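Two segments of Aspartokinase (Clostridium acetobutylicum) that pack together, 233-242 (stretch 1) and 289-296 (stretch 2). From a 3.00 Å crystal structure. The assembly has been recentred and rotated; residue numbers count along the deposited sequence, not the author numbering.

Stretch 1 (233-242) KELRELSYMG
Stretch 2 (289-296) ITGIAGKK

The peptide bond between Met 241 and Gly 242 is modelled as cis, which is rare before a residue other than proline. Met 241 is itself part of the contact. Gly 242 has phi/psi of -153/103°.

A single hydrogen bond joins the two stretches; the rest is apolar side-chain packing and backbone contact without hydrogen bonds. Thr 290 OG1 donates to Glu 234 OE2 at 2.7 Å. The Thr 290 hydroxyl is the donor and the Glu 234 carboxylate oxygen the acceptor. Both residues point CA-to-CB toward the other stretch. Glu 234 has chi1 -145° (between wells), chi2 155° (t) and chi3 26°; Thr 290 has chi1 -58° (m). Glu 234 OE2 is also hydrogen-bonded elsewhere in the structure.

Stretch 1 is helical from Lys 233 and continues a helix that begins earlier in the chain. Phi lies between -55° and -71° from Lys 233 to Tyr 240, and psi between -29° and -56°. Backbone hydrogen bonds run from Glu 237 N to Lys 233 O (3.1 Å) and so on to Tyr 240 N to Arg 236 O (3.2 Å). Met 241 N makes a weak hydrogen bond to Leu 238 O at 3.4 Å.

Thr 290 (-97/-44°) precedes the strand. From Gly 291 on, stretch 2 is an extended strand that continues past Lys 296, with phi from -88° to -160° and psi from 115° to 176°. Helix and strand run in nearly the same direction, with 26° between their axes and a closest approach of 8.2 Å. In register, Glu 234 CA lies 8.1 Å from Thr 290 CA, and Met 241 CA lies 5.6 Å from Gly 294 CA. The backbones are therefore closer at the Met 241 end.

The strand alternates. Ala 293 and Lys 295 point their CB atoms toward the helix stretch, while Ile 292 and Lys 296 point away. Gly 291 has no side chain. An ideal CB there would be tight, 3.2 Å from Leu 238 CD2.

Leu 238 leaves the helix sideways, but its end comes nearer the strand. Its chi1 of -92° and chi2 of -28° lie between wells. Leu 238 CD1 reaches Ala 293 CB at 3.2 Å, a very close apolar contact.

Met 241 is selenomethionine, with chi angles m, m and t. Its CB points toward the strand, but the end of the side chain leads away. Met 241 CB is 4.2 Å from Ala 293 CB and 3.3 Å from Ala 293 O. Lys 295 and Lys 296 are modelled only to CB.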

# COMPACT_ATOMS: atom_id res chain seq x y z
N LYS B 233 13.80 0.25 16.93
CA LYS B 233 12.97 -0.04 15.75
C LYS B 233 11.63 -0.64 16.18
O LYS B 233 10.57 -0.31 15.64
CB LYS B 233 13.70 -0.99 14.80
CG LYS B 233 12.80 -1.79 13.86
CD LYS B 233 12.33 -1.01 12.62
CE LYS B 233 12.98 -1.53 11.34
NZ LYS B 233 12.63 -0.72 10.14
N GLU B 234 11.70 -1.53 17.17
CA GLU B 234 10.53 -2.17 17.75
C GLU B 234 9.59 -1.11 18.33
O GLU B 234 8.42 -1.04 17.97
CB GLU B 234 11.00 -3.12 18.86
CG GLU B 234 10.20 -4.39 19.03
CD GLU B 234 11.03 -5.49 19.67
OE1 GLU B 234 12.00 -5.17 20.41
OE2 GLU B 234 10.73 -6.68 19.42
N LEU B 235 10.15 -0.29 19.22
CA LEU B 235 9.42 0.80 19.86
C LEU B 235 8.82 1.75 18.84
O LEU B 235 7.66 2.15 18.97
CB LEU B 235 10.34 1.57 20.81
CG LEU B 235 9.79 2.83 21.51
CD1 LEU B 235 8.41 2.61 22.10
CD2 LEU B 235 10.76 3.29 22.59
N ARG B 236 9.60 2.10 17.83
CA ARG B 236 9.10 2.98 16.78
C ARG B 236 7.84 2.41 16.15
O ARG B 236 6.87 3.12 15.91
CB ARG B 236 10.17 3.19 15.72
CG ARG B 236 9.88 4.34 14.77
CD ARG B 236 11.13 4.70 13.98
NE ARG B 236 11.52 3.65 13.03
CZ ARG B 236 12.77 3.30 12.72
NH1 ARG B 236 13.82 3.91 13.29
NH2 ARG B 236 12.98 2.33 11.83
N GLU B 237 7.85 1.11 15.88
CA GLU B 237 6.69 0.47 15.26
C GLU B 237 5.47 0.67 16.16
O GLU B 237 4.42 1.08 15.69
CB GLU B 237 6.96 -1.02 14.99
CG GLU B 237 6.47 -1.52 13.64
CD GLU B 237 7.56 -1.58 12.57
OE1 GLU B 237 8.73 -1.86 12.90
OE2 GLU B 237 7.25 -1.37 11.38
N LEU B 238 5.62 0.41 17.46
CA LEU B 238 4.51 0.59 18.41
C LEU B 238 4.12 2.05 18.58
O LEU B 238 2.96 2.36 18.84
CB LEU B 238 4.86 0.03 19.80
CG LEU B 238 4.49 -1.41 20.17
CD1 LEU B 238 3.28 -1.91 19.41
CD2 LEU B 238 5.67 -2.34 19.96
N SER B 239 5.09 2.94 18.47
CA SER B 239 4.87 4.36 18.66
C SER B 239 3.90 4.92 17.62
O SER B 239 3.10 5.79 17.92
CB SER B 239 6.19 5.11 18.59
OG SER B 239 6.02 6.48 18.89
N TYR B 240 3.98 4.39 16.41
CA TYR B 240 3.20 4.91 15.30
C TYR B 240 1.70 4.59 15.40
O TYR B 240 0.86 5.37 14.94
CB TYR B 240 3.77 4.39 13.97
CG TYR B 240 2.96 4.75 12.76
CD1 TYR B 240 2.60 6.07 12.50
CD2 TYR B 240 2.53 3.77 11.87
CE1 TYR B 240 1.84 6.41 11.40
CE2 TYR B 240 1.78 4.09 10.76
CZ TYR B 240 1.44 5.41 10.52
OH TYR B 240 0.69 5.75 9.42
N MSE B 241 1.36 3.48 16.05
CA MSE B 241 0.02 2.86 15.91
C MSE B 241 -1.15 3.29 16.78
O MSE B 241 -2.28 2.96 16.43
CB MSE B 241 0.14 1.35 16.06
CG MSE B 241 1.15 0.75 15.07
SE MSE B 241 0.59 0.99 13.19
CE MSE B 241 2.17 0.19 12.31
N GLY B 242 -0.96 4.00 17.89
CA GLY B 242 0.33 4.41 18.42
C GLY B 242 0.24 4.58 19.92
O GLY B 242 -0.29 5.58 20.41
N ILE B 289 5.99 -12.51 20.67
CA ILE B 289 5.39 -11.19 20.49
C ILE B 289 6.05 -10.22 21.47
O ILE B 289 6.32 -10.60 22.60
CB ILE B 289 3.86 -11.28 20.72
CG1 ILE B 289 3.13 -11.19 19.39
CG2 ILE B 289 3.33 -10.18 21.62
CD1 ILE B 289 3.28 -9.83 18.75
N THR B 290 6.32 -8.99 21.04
CA THR B 290 6.80 -7.96 21.98
C THR B 290 5.68 -7.03 22.47
O THR B 290 5.61 -6.72 23.66
CB THR B 290 7.90 -7.09 21.36
OG1 THR B 290 8.99 -7.93 20.98
CG2 THR B 290 8.41 -6.09 22.36
N GLY B 291 4.83 -6.59 21.55
CA GLY B 291 3.72 -5.70 21.88
C GLY B 291 2.61 -5.68 20.85
O GLY B 291 2.82 -6.03 19.69
N ILE B 292 1.42 -5.27 21.28
CA ILE B 292 0.24 -5.26 20.43
C ILE B 292 -0.42 -3.91 20.56
O ILE B 292 -0.88 -3.54 21.65
CB ILE B 292 -0.79 -6.30 20.90
CG1 ILE B 292 -0.19 -7.71 20.85
CG2 ILE B 292 -2.06 -6.18 20.07
CD1 ILE B 292 -1.07 -8.78 21.49
N ALA B 293 -0.49 -3.17 19.46
CA ALA B 293 -0.94 -1.79 19.50
C ALA B 293 -1.80 -1.43 18.29
O ALA B 293 -1.32 -1.41 17.16
CB ALA B 293 0.27 -0.87 19.58
N GLY B 294 -3.07 -1.11 18.54
CA GLY B 294 -3.98 -0.73 17.48
C GLY B 294 -4.57 0.66 17.65
O GLY B 294 -4.49 1.24 18.73
N LYS B 295 -5.14 1.17 16.56
CA LYS B 295 -5.83 2.46 16.51
C LYS B 295 -7.12 2.26 15.72
O LYS B 295 -7.13 1.58 14.70
CB LYS B 295 -4.97 3.52 15.81
N LYS B 296 -8.22 2.85 16.20
CA LYS B 296 -9.53 2.71 15.55
C LYS B 296 -9.73 3.77 14.47
O LYS B 296 -8.89 4.64 14.26
CB LYS B 296 -10.66 2.80 16.59